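PDB 3JRT: integron cassette protein Vpc_cass2 from Vibrio paracholerae, which is of unknown function but is encoded by a mobile integron gene cassette and forms an all-helical fold, with two protein chains in its assembly. Local coordinates for residues V75-N89 and Y110-R124. Sequence-based numbering, arbitrary orientation.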
ATOM      1  N   VAL A  75      -6.451   2.612   2.934  1.00 30.15           N
ATOM      2  CA  VAL A  75      -5.999   3.801   3.624  1.00 34.30           C
ATOM      3  C   VAL A  75      -4.474   4.021   3.502  1.00 39.24           C
ATOM      4  O   VAL A  75      -4.027   5.138   3.234  1.00 43.24           O
ATOM      5  CB  VAL A  75      -6.471   3.774   5.085  1.00 39.60           C
ATOM      6  CG1 VAL A  75      -5.684   4.768   5.955  1.00 34.38           C
ATOM      7  CG2 VAL A  75      -7.989   4.019   5.131  1.00 35.59           C
ATOM      8  N   TYR A  76      -3.678   2.976   3.705  1.00 30.61           N
ATOM      9  CA  TYR A  76      -2.230   3.116   3.541  1.00 38.14           C
ATOM     10  C   TYR A  76      -1.886   3.663   2.151  1.00 38.90           C
ATOM     11  O   TYR A  76      -1.015   4.515   1.986  1.00 38.39           O
ATOM     12  CB  TYR A  76      -1.511   1.787   3.792  1.00 33.88           C
ATOM     13  CG  TYR A  76      -1.430   1.422   5.269  1.00 39.91           C
ATOM     14  CD1 TYR A  76      -1.629   2.378   6.239  1.00 41.72           C
ATOM     15  CD2 TYR A  76      -1.133   0.121   5.682  1.00 41.82           C
ATOM     16  CE1 TYR A  76      -1.553   2.067   7.592  1.00 49.56           C
ATOM     17  CE2 TYR A  76      -1.064  -0.209   7.035  1.00 45.97           C
ATOM     18  CZ  TYR A  76      -1.277   0.781   7.983  1.00 49.54           C
ATOM     19  OH  TYR A  76      -1.197   0.505   9.322  1.00 51.02           O
ATOM     20  N   SER A  77      -2.599   3.194   1.144  1.00 37.14           N
ATOM     21  CA  SER A  77      -2.286   3.625  -0.195  1.00 34.62           C
ATOM     22  C   SER A  77      -2.662   5.113  -0.343  1.00 35.82           C
ATOM     23  O   SER A  77      -1.894   5.923  -0.869  1.00 38.56           O
ATOM     24  CB  SER A  77      -3.025   2.750  -1.216  1.00 31.08           C
ATOM     25  OG  SER A  77      -2.763   3.206  -2.527  1.00 37.45           O
ATOM     26  N   ILE A  78      -3.858   5.465   0.105  1.00 36.05           N
ATOM     27  CA  ILE A  78      -4.267   6.876   0.127  1.00 35.98           C
ATOM     28  C   ILE A  78      -3.256   7.775   0.859  1.00 39.02           C
ATOM     29  O   ILE A  78      -2.872   8.821   0.345  1.00 40.59           O
ATOM     30  CB  ILE A  78      -5.664   7.021   0.741  1.00 42.59           C
ATOM     31  CG1 ILE A  78      -6.703   6.417  -0.217  1.00 35.27           C
ATOM     32  CG2 ILE A  78      -5.965   8.488   1.096  1.00 35.15           C
ATOM     33  CD1 ILE A  78      -8.063   6.202   0.444  1.00 36.97           C
ATOM     34  N   VAL A  79      -2.797   7.375   2.043  1.00 39.51           N
ATOM     35  CA  VAL A  79      -1.892   8.258   2.767  1.00 44.53           C
ATOM     36  C   VAL A  79      -0.530   8.356   2.087  1.00 48.63           C
ATOM     37  O   VAL A  79       0.062   9.432   2.019  1.00 57.76           O
ATOM     38  CB  VAL A  79      -1.797   7.943   4.305  1.00 30.28           C
ATOM     39  CG1 VAL A  79      -3.207   8.016   4.941  1.00 29.51           C
ATOM     40  CG2 VAL A  79      -1.130   6.578   4.578  1.00 32.15           C
ATOM     41  N   ILE A  80      -0.036   7.235   1.574  1.00 47.28           N
ATOM     42  CA  ILE A  80       1.220   7.251   0.832  1.00 43.85           C
ATOM     43  C   ILE A  80       1.117   8.221  -0.343  1.00 40.36           C
ATOM     44  O   ILE A  80       2.024   8.994  -0.601  1.00 37.53           O
ATOM     45  CB  ILE A  80       1.617   5.839   0.347  1.00 47.39           C
ATOM     46  CG1 ILE A  80       2.264   5.042   1.491  1.00 35.01           C
ATOM     47  CG2 ILE A  80       2.541   5.914  -0.895  1.00 41.16           C
ATOM     48  CD1 ILE A  80       2.242   3.505   1.249  1.00 33.95           C
ATOM     49  N   ASN A  81      -0.009   8.205  -1.037  1.00 39.32           N
ATOM     50  CA  ASN A  81      -0.157   9.072  -2.194  1.00 41.25           C
ATOM     51  C   ASN A  81      -0.467  10.534  -1.881  1.00 44.65           C
ATOM     52  O   ASN A  81      -0.018  11.430  -2.590  1.00 47.26           O
ATOM     53  CB  ASN A  81      -1.142   8.476  -3.177  1.00 34.34           C
ATOM     54  CG  ASN A  81      -0.521   7.335  -3.950  1.00 40.33           C
ATOM     55  OD1 ASN A  81       0.360   7.553  -4.759  1.00 47.51           O
ATOM     56  ND2 ASN A  81      -0.925   6.124  -3.655  1.00 33.04           N
ATOM     57  N   CYS A  82      -1.231  10.772  -0.827  1.00 36.31           N
ATOM     58  CA  CYS A  82      -1.435  12.130  -0.375  1.00 41.78           C
ATOM     59  C   CYS A  82      -0.099  12.772  -0.039  1.00 49.84           C
ATOM     60  O   CYS A  82       0.152  13.906  -0.440  1.00 52.47           O
ATOM     61  CB  CYS A  82      -2.386  12.177   0.823  1.00 44.50           C
ATOM     62  SG  CYS A  82      -4.108  11.905   0.368  1.00 45.57           S
ATOM     63  N   ARG A  83       0.754  12.057   0.693  1.00 50.13           N
ATOM     64  CA  ARG A  83       2.064  12.603   1.030  1.00 49.26           C
ATOM     65  C   ARG A  83       2.900  12.828  -0.246  1.00 49.00           C
ATOM     66  O   ARG A  83       3.560  13.853  -0.393  1.00 56.22           O
ATOM     67  CB  ARG A  83       2.800  11.724   2.047  1.00 36.32           C
ATOM     68  CG  ARG A  83       2.149  11.656   3.415  1.00 44.82           C
ATOM     69  CD  ARG A  83       1.802  13.061   3.997  1.00 47.64           C
ATOM     70  NE  ARG A  83       2.953  13.955   3.940  1.00 56.21           N
ATOM     71  CZ  ARG A  83       2.975  15.215   4.371  1.00 57.24           C
ATOM     72  NH1 ARG A  83       1.905  15.770   4.930  1.00 56.44           N
ATOM     73  NH2 ARG A  83       4.086  15.919   4.245  1.00 53.69           N
ATOM     74  N   LYS A  84       2.845  11.891  -1.180  1.00 44.01           N
ATOM     75  CA  LYS A  84       3.561  12.061  -2.438  1.00 47.79           C
ATOM     76  C   LYS A  84       3.139  13.333  -3.144  1.00 50.53           C
ATOM     77  O   LYS A  84       3.960  13.993  -3.771  1.00 54.19           O
ATOM     78  CB  LYS A  84       3.383  10.855  -3.364  1.00 48.81           C
ATOM     79  CG  LYS A  84       4.285   9.690  -2.992  1.00 65.39           C
ATOM     80  CD  LYS A  84       4.345   8.601  -4.084  1.00 63.17           C
ATOM     81  CE  LYS A  84       5.306   7.487  -3.666  1.00 62.57           C
ATOM     82  NZ  LYS A  84       4.958   6.173  -4.292  1.00 72.75           N
ATOM     83  N   TYR A  85       1.861  13.683  -3.041  1.00 49.76           N
ATOM     84  CA  TYR A  85       1.365  14.880  -3.704  1.00 52.91           C
ATOM     85  C   TYR A  85       2.018  16.100  -3.085  1.00 58.97           C
ATOM     86  O   TYR A  85       2.467  17.010  -3.792  1.00 63.35           O
ATOM     87  CB  TYR A  85      -0.153  14.991  -3.608  1.00 54.50           C
ATOM     88  CG  TYR A  85      -0.684  16.362  -4.006  1.00 53.71           C
ATOM     89  CD1 TYR A  85      -1.017  16.655  -5.330  1.00 57.91           C
ATOM     90  CD2 TYR A  85      -0.841  17.354  -3.068  1.00 53.59           C
ATOM     91  CE1 TYR A  85      -1.497  17.909  -5.695  1.00 58.81           C
ATOM     92  CE2 TYR A  85      -1.320  18.617  -3.418  1.00 65.11           C
ATOM     93  CZ  TYR A  85      -1.648  18.887  -4.726  1.00 62.89           C
ATOM     94  OH  TYR A  85      -2.127  20.136  -5.056  1.00 66.55           O
ATOM     95  N   VAL A  86       2.089  16.110  -1.761  1.00 52.36           N
ATOM     96  CA  VAL A  86       2.770  17.194  -1.073  1.00 60.79           C
ATOM     97  C   VAL A  86       4.250  17.225  -1.464  1.00 63.72           C
ATOM     98  O   VAL A  86       4.776  18.274  -1.815  1.00 64.09           O
ATOM     99  CB  VAL A  86       2.623  17.097   0.460  1.00 57.72           C
ATOM    100  CG1 VAL A  86       3.367  18.253   1.145  1.00 53.98           C
ATOM    101  CG2 VAL A  86       1.150  17.096   0.852  1.00 51.34           C
ATOM    102  N   GLU A  87       4.911  16.072  -1.423  1.00 62.46           N
ATOM    103  CA  GLU A  87       6.343  16.017  -1.708  1.00 62.86           C
ATOM    104  C   GLU A  87       6.652  16.497  -3.121  1.00 61.89           C
ATOM    105  O   GLU A  87       7.671  17.145  -3.367  1.00 61.13           O
ATOM    106  CB  GLU A  87       6.878  14.605  -1.520  1.00 58.61           C
ATOM    107  CG  GLU A  87       6.874  14.111  -0.099  1.00 59.55           C
ATOM    108  CD  GLU A  87       7.250  12.647  -0.037  1.00 66.41           C
ATOM    109  OE1 GLU A  87       7.446  12.059  -1.124  1.00 66.87           O
ATOM    110  OE2 GLU A  87       7.348  12.088   1.076  1.00 65.72           O
ATOM    111  N   LEU A  88       5.764  16.175  -4.048  1.00 57.71           N
ATOM    112  CA  LEU A  88       5.905  16.659  -5.408  1.00 63.37           C
ATOM    113  C   LEU A  88       5.807  18.192  -5.415  1.00 71.21           C
ATOM    114  O   LEU A  88       6.614  18.874  -6.057  1.00 73.98           O
ATOM    115  CB  LEU A  88       4.835  16.035  -6.304  1.00 54.58           C
ATOM    116  CG  LEU A  88       4.976  16.289  -7.798  1.00 63.84           C
ATOM    117  CD1 LEU A  88       6.121  15.466  -8.348  1.00 65.07           C
ATOM    118  CD2 LEU A  88       3.682  15.971  -8.530  1.00 65.95           C
ATOM    119  N   ASN A  89       4.825  18.727  -4.692  1.00 64.19           N
ATOM    120  CA  ASN A  89       4.670  20.170  -4.558  1.00 68.01           C
ATOM    121  C   ASN A  89       5.908  20.850  -3.994  1.00 74.76           C
ATOM    122  O   ASN A  89       6.367  21.846  -4.537  1.00 83.98           O
ATOM    123  CB  ASN A  89       3.477  20.510  -3.680  1.00 79.01           C
ATOM    124  CG  ASN A  89       2.207  20.709  -4.473  1.00 86.68           C
ATOM    125  OD1 ASN A  89       2.192  21.420  -5.474  1.00 83.44           O
ATOM    126  ND2 ASN A  89       1.122  20.088  -4.017  1.00 92.85           N
ATOM    127  N   TYR A 110      -5.128  22.270  -1.564  1.00 70.96           N
ATOM    128  CA  TYR A 110      -5.088  20.837  -1.335  1.00 63.45           C
ATOM    129  C   TYR A 110      -3.792  20.436  -0.641  1.00 65.74           C
ATOM    130  O   TYR A 110      -3.790  19.609   0.266  1.00 65.88           O
ATOM    131  CB  TYR A 110      -5.336  20.074  -2.634  1.00 56.60           C
ATOM    132  CG  TYR A 110      -6.805  20.068  -2.970  1.00 55.26           C
ATOM    133  CD1 TYR A 110      -7.586  18.956  -2.733  1.00 57.80           C
ATOM    134  CD2 TYR A 110      -7.419  21.199  -3.462  1.00 60.34           C
ATOM    135  CE1 TYR A 110      -8.940  18.963  -3.015  1.00 62.29           C
ATOM    136  CE2 TYR A 110      -8.765  21.219  -3.747  1.00 66.26           C
ATOM    137  CZ  TYR A 110      -9.524  20.102  -3.522  1.00 66.92           C
ATOM    138  OH  TYR A 110     -10.872  20.134  -3.804  1.00 70.24           O
ATOM    139  N   ASN A 111      -2.694  21.061  -1.037  1.00 68.82           N
ATOM    140  CA  ASN A 111      -1.438  20.839  -0.343  1.00 68.88           C
ATOM    141  C   ASN A 111      -1.598  21.113   1.152  1.00 67.57           C
ATOM    142  O   ASN A 111      -1.102  20.363   1.995  1.00 62.19           O
ATOM    143  CB  ASN A 111      -0.335  21.709  -0.951  1.00 73.62           C
ATOM    144  CG  ASN A 111       1.038  21.373  -0.404  1.00 72.19           C
ATOM    145  OD1 ASN A 111       1.402  21.784   0.698  1.00 83.29           O
ATOM    146  ND2 ASN A 111       1.802  20.622  -1.167  1.00 67.43           N
ATOM    147  N   ASN A 112      -2.331  22.170   1.484  1.00 76.71           N
ATOM    148  CA  ASN A 112      -2.456  22.577   2.878  1.00 83.93           C
ATOM    149  C   ASN A 112      -3.366  21.666   3.697  1.00 75.39           C
ATOM    150  O   ASN A 112      -3.067  21.332   4.849  1.00 68.50           O
ATOM    151  CB  ASN A 112      -2.928  24.021   2.980  1.00 97.16           C
ATOM    152  CG  ASN A 112      -2.573  24.646   4.307  1.00114.21           C
ATOM    153  OD1 ASN A 112      -1.515  24.363   4.872  1.00118.32           O
ATOM    154  ND2 ASN A 112      -3.454  25.497   4.818  1.00121.92           N
ATOM    155  N   GLU A 113      -4.481  21.272   3.097  1.00 68.76           N
ATOM    156  CA  GLU A 113      -5.393  20.339   3.735  1.00 68.96           C
ATOM    157  C   GLU A 113      -4.643  19.092   4.196  1.00 66.79           C
ATOM    158  O   GLU A 113      -4.760  18.663   5.344  1.00 70.04           O
ATOM    159  CB  GLU A 113      -6.489  19.950   2.758  1.00 74.54           C
ATOM    160  CG  GLU A 113      -7.299  21.123   2.259  1.00 87.25           C
ATOM    161  CD  GLU A 113      -8.326  21.578   3.265  1.00104.87           C
ATOM    162  OE1 GLU A 113      -9.492  21.758   2.857  1.00113.47           O
ATOM    163  OE2 GLU A 113      -7.976  21.745   4.458  1.00107.42           O
ATOM    164  N   ILE A 114      -3.854  18.523   3.296  1.00 55.59           N
ATOM    165  CA  ILE A 114      -3.084  17.333   3.624  1.00 57.19           C
ATOM    166  C   ILE A 114      -2.142  17.517   4.814  1.00 62.82           C
ATOM    167  O   ILE A 114      -2.091  16.671   5.704  1.00 57.87           O
ATOM    168  CB  ILE A 114      -2.292  16.840   2.417  1.00 53.61           C
ATOM    169  CG1 ILE A 114      -3.252  16.267   1.365  1.00 56.89           C
ATOM    170  CG2 ILE A 114      -1.304  15.798   2.860  1.00 54.22           C
ATOM    171  CD1 ILE A 114      -2.657  16.195  -0.070  1.00 45.76           C
ATOM    172  N   ASN A 115      -1.384  18.608   4.833  1.00 65.11           N
ATOM    173  CA  ASN A 115      -0.523  18.861   5.981  1.00 67.05           C
ATOM    174  C   ASN A 115      -1.331  19.035   7.263  1.00 70.73           C
ATOM    175  O   ASN A 115      -0.936  18.563   8.326  1.00 72.17           O
ATOM    176  CB  ASN A 115       0.346  20.095   5.749  1.00 73.11           C
ATOM    177  CG  ASN A 115       1.411  19.875   4.691  1.00 73.06           C
ATOM    178  OD1 ASN A 115       2.104  18.855   4.682  1.00 68.95           O
ATOM    179  ND2 ASN A 115       1.555  20.845   3.798  1.00 73.99           N
ATOM    180  N   LYS A 116      -2.462  19.726   7.161  1.00 73.26           N
ATOM    181  CA  LYS A 116      -3.297  19.987   8.328  1.00 69.15           C
ATOM    182  C   LYS A 116      -3.736  18.689   8.983  1.00 73.16           C
ATOM    183  O   LYS A 116      -3.818  18.592  10.212  1.00 76.61           O
ATOM    184  CB  LYS A 116      -4.535  20.779   7.928  1.00 75.23           C
ATOM    185  CG  LYS A 116      -4.267  22.234   7.630  1.00 93.43           C
ATOM    186  CD  LYS A 116      -5.566  22.983   7.431  1.00101.58           C
ATOM    187  CE  LYS A 116      -5.316  24.459   7.219  1.00112.66           C
ATOM    188  NZ  LYS A 116      -6.590  25.194   7.008  1.00120.20           N
ATOM    189  N   ASN A 117      -4.033  17.697   8.146  1.00 62.08           N
ATOM    190  CA  ASN A 117      -4.560  16.422   8.607  1.00 57.84           C
ATOM    191  C   ASN A 117      -3.384  15.519   8.946  1.00 60.84           C
ATOM    192  O   ASN A 117      -2.911  14.753   8.105  1.00 63.32           O
ATOM    193  CB  ASN A 117      -5.440  15.804   7.513  1.00 57.37           C
ATOM    194  CG  ASN A 117      -6.148  14.541   7.968  1.00 58.82           C
ATOM    195  OD1 ASN A 117      -5.637  13.795   8.797  1.00 61.97           O
ATOM    196  ND2 ASN A 117      -7.330  14.292   7.413  1.00 50.04           N
ATOM    197  N   THR A 118      -2.908  15.627  10.180  1.00 56.37           N
ATOM    198  CA  THR A 118      -1.663  14.995  10.599  1.00 60.80           C
ATOM    199  C   THR A 118      -1.743  13.480  10.734  1.00 61.89           C
ATOM    200  O   THR A 118      -0.715  12.803  10.736  1.00 64.70           O
ATOM    201  CB  THR A 118      -1.139  15.598  11.918  1.00 63.51           C
ATOM    202  OG1 THR A 118      -2.053  15.304  12.980  1.00 63.21           O
ATOM    203  CG2 THR A 118      -1.006  17.100  11.780  1.00 69.95           C
ATOM    204  N   ALA A 119      -2.950  12.945  10.856  1.00 53.80           N
ATOM    205  CA  ALA A 119      -3.107  11.495  10.851  1.00 55.25           C
ATOM    206  C   ALA A 119      -2.528  10.891   9.547  1.00 52.91           C
ATOM    207  O   ALA A 119      -1.973   9.781   9.541  1.00 52.19           O
ATOM    208  CB  ALA A 119      -4.580  11.122  11.023  1.00 53.38           C
ATOM    209  N   ILE A 120      -2.642  11.638   8.454  1.00 54.10           N
ATOM    210  CA  ILE A 120      -2.152  11.186   7.155  1.00 40.58           C
ATOM    211  C   ILE A 120      -0.666  10.848   7.186  1.00 49.01           C
ATOM    212  O   ILE A 120      -0.262   9.748   6.820  1.00 45.84           O
ATOM    213  CB  ILE A 120      -2.427  12.209   6.049  1.00 41.67           C
ATOM    214  CG1 ILE A 120      -3.935  12.298   5.795  1.00 50.69           C
ATOM    215  CG2 ILE A 120      -1.701  11.797   4.735  1.00 34.15           C
ATOM    216  CD1 ILE A 120      -4.337  13.226   4.642  1.00 43.70           C
ATOM    217  N   LYS A 121       0.135  11.794   7.654  1.00 55.96           N
ATOM    218  CA  LYS A 121       1.574  11.603   7.749  1.00 51.94           C
ATOM    219  C   LYS A 121       1.886  10.519   8.767  1.00 53.71           C
ATOM    220  O   LYS A 121       2.725   9.652   8.519  1.00 63.24           O
ATOM    221  CB  LYS A 121       2.246  12.918   8.140  1.00 56.39           C
ATOM    222  CG  LYS A 121       3.715  13.024   7.800  1.00 66.19           C
ATOM    223  CD  LYS A 121       4.240  14.422   8.164  1.00 75.07           C
ATOM    224  CE  LYS A 121       5.633  14.679   7.607  1.00 84.66           C
ATOM    225  NZ  LYS A 121       6.027  16.111   7.746  1.00 94.25           N
ATOM    226  N   LYS A 122       1.206  10.555   9.906  1.00 55.47           N
ATOM    227  CA  LYS A 122       1.410   9.547  10.946  1.00 57.67           C
ATOM    228  C   LYS A 122       1.173   8.137  10.413  1.00 58.45           C
ATOM    229  O   LYS A 122       1.967   7.235  10.650  1.00 57.60           O
ATOM    230  CB  LYS A 122       0.494   9.795  12.142  1.00 55.44           C
ATOM    231  CG  LYS A 122       0.757  11.072  12.901  1.00 64.77           C
ATOM    232  CD  LYS A 122       0.029  11.049  14.266  1.00 61.94           C
ATOM    233  CE  LYS A 122      -0.090  12.441  14.851  1.00 72.21           C
ATOM    234  NZ  LYS A 122      -0.756  12.450  16.202  1.00 83.47           N
ATOM    235  N   LEU A 123       0.070   7.944   9.700  1.00 58.11           N
ATOM    236  CA  LEU A 123      -0.226   6.635   9.123  1.00 49.09           C
ATOM    237  C   LEU A 123       0.797   6.240   8.055  1.00 51.73           C
ATOM    238  O   LEU A 123       1.300   5.112   8.047  1.00 45.93           O
ATOM    239  CB  LEU A 123      -1.665   6.592   8.580  1.00 42.91           C
ATOM    240  CG  LEU A 123      -2.729   6.579   9.692  1.00 45.89           C
ATOM    241  CD1 LEU A 123      -4.080   7.125   9.234  1.00 44.45           C
ATOM    242  CD2 LEU A 123      -2.895   5.172  10.230  1.00 41.82           C
ATOM    243  N   ARG A 124       1.115   7.170   7.161  1.00 55.21           N
ATOM    244  CA  ARG A 124       2.120   6.908   6.137  1.00 49.74           C
ATOM    245  C   ARG A 124       3.417   6.409   6.777  1.00 53.98           C
ATOM    246  O   ARG A 124       3.953   5.337   6.428  1.00 51.82           O
ATOM    247  CB  ARG A 124       2.388   8.172   5.314  1.00 47.74           C
ATOM    248  CG  ARG A 124       3.126   7.918   3.974  1.00 45.43           C
ATOM    249  CD  ARG A 124       4.612   7.688   4.184  1.00 49.90           C
ATOM    250  NE  ARG A 124       5.236   8.805   4.893  1.00 64.91           N
ATOM    251  CZ  ARG A 124       5.665   9.920   4.301  1.00 75.08           C
ATOM    252  NH1 ARG A 124       5.532  10.070   2.986  1.00 76.33           N
ATOM    253  NH2 ARG A 124       6.221  10.890   5.016  1.00 72.17           N
TER
HETATM  254  O   HOH W   1       4.300   8.761   0.848  1.00 47.67           O
HETATM  255  O   HOH W   2       5.942  13.818   3.684  1.00 76.88           O
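A helix packed across two consecutive helices that break at Asn117 forms this buried contact of an all-helical fold: helix 75-89 meets helices 110-116 and 118-124, whose axes cross it at -127° and -110°, on both sides of the break. Arg83 lies where the three meet, its side chain a knob among Ile114, Ile120, Lys121 and Arg124. Bends at chi2 and chi3 turn the chain along its own helix toward Val86, with Arg83 CD 3.8 Å from Ile120 CG2, and bring Arg83 NH1 to Asn115 OD1 at 3.1 Å in a moderately bent hydrogen bond, the donor tilted from the carbonyl plane. The aliphatic chain of Lys121 lies over one guanidinium face, while Val86 CB, from Arg83's own helix, borders the other near its rim. Arg124 crosses Arg83 at about a right angle, their guanidinium planes 74° apart, with Arg124 NH1 3.3 Å from Arg83 CB. Arg124 NH1 also makes a weak hydrogen bond within a salt bridge to Glu87 OE2, at the edge of the guanidinium, and donates to a water that donates to Ile80 O. A second water accepts from NH2 of both arginines and donates weakly to Glu87 OE2, which probably offsets part of the clustered positive charge. Apolar packing flanks this network: Ile114 is a knob among Cys82, Arg83, Tyr85 and Val86, tight at Val86 CG2 to Ile114 CG2 (3.4 Å), and Val79 CG2 lies 4.0 Å from Leu123 CB. Beyond the pair, Met150 of helix 140-151 touches Val79 and Ile120, while helix 177-188 adds Leu177 on Cys82 and Ile181 on Tyr85. At the dimer interface, Glu87 OE1 is hydrogen-bonded to Val131 N of the second subunit.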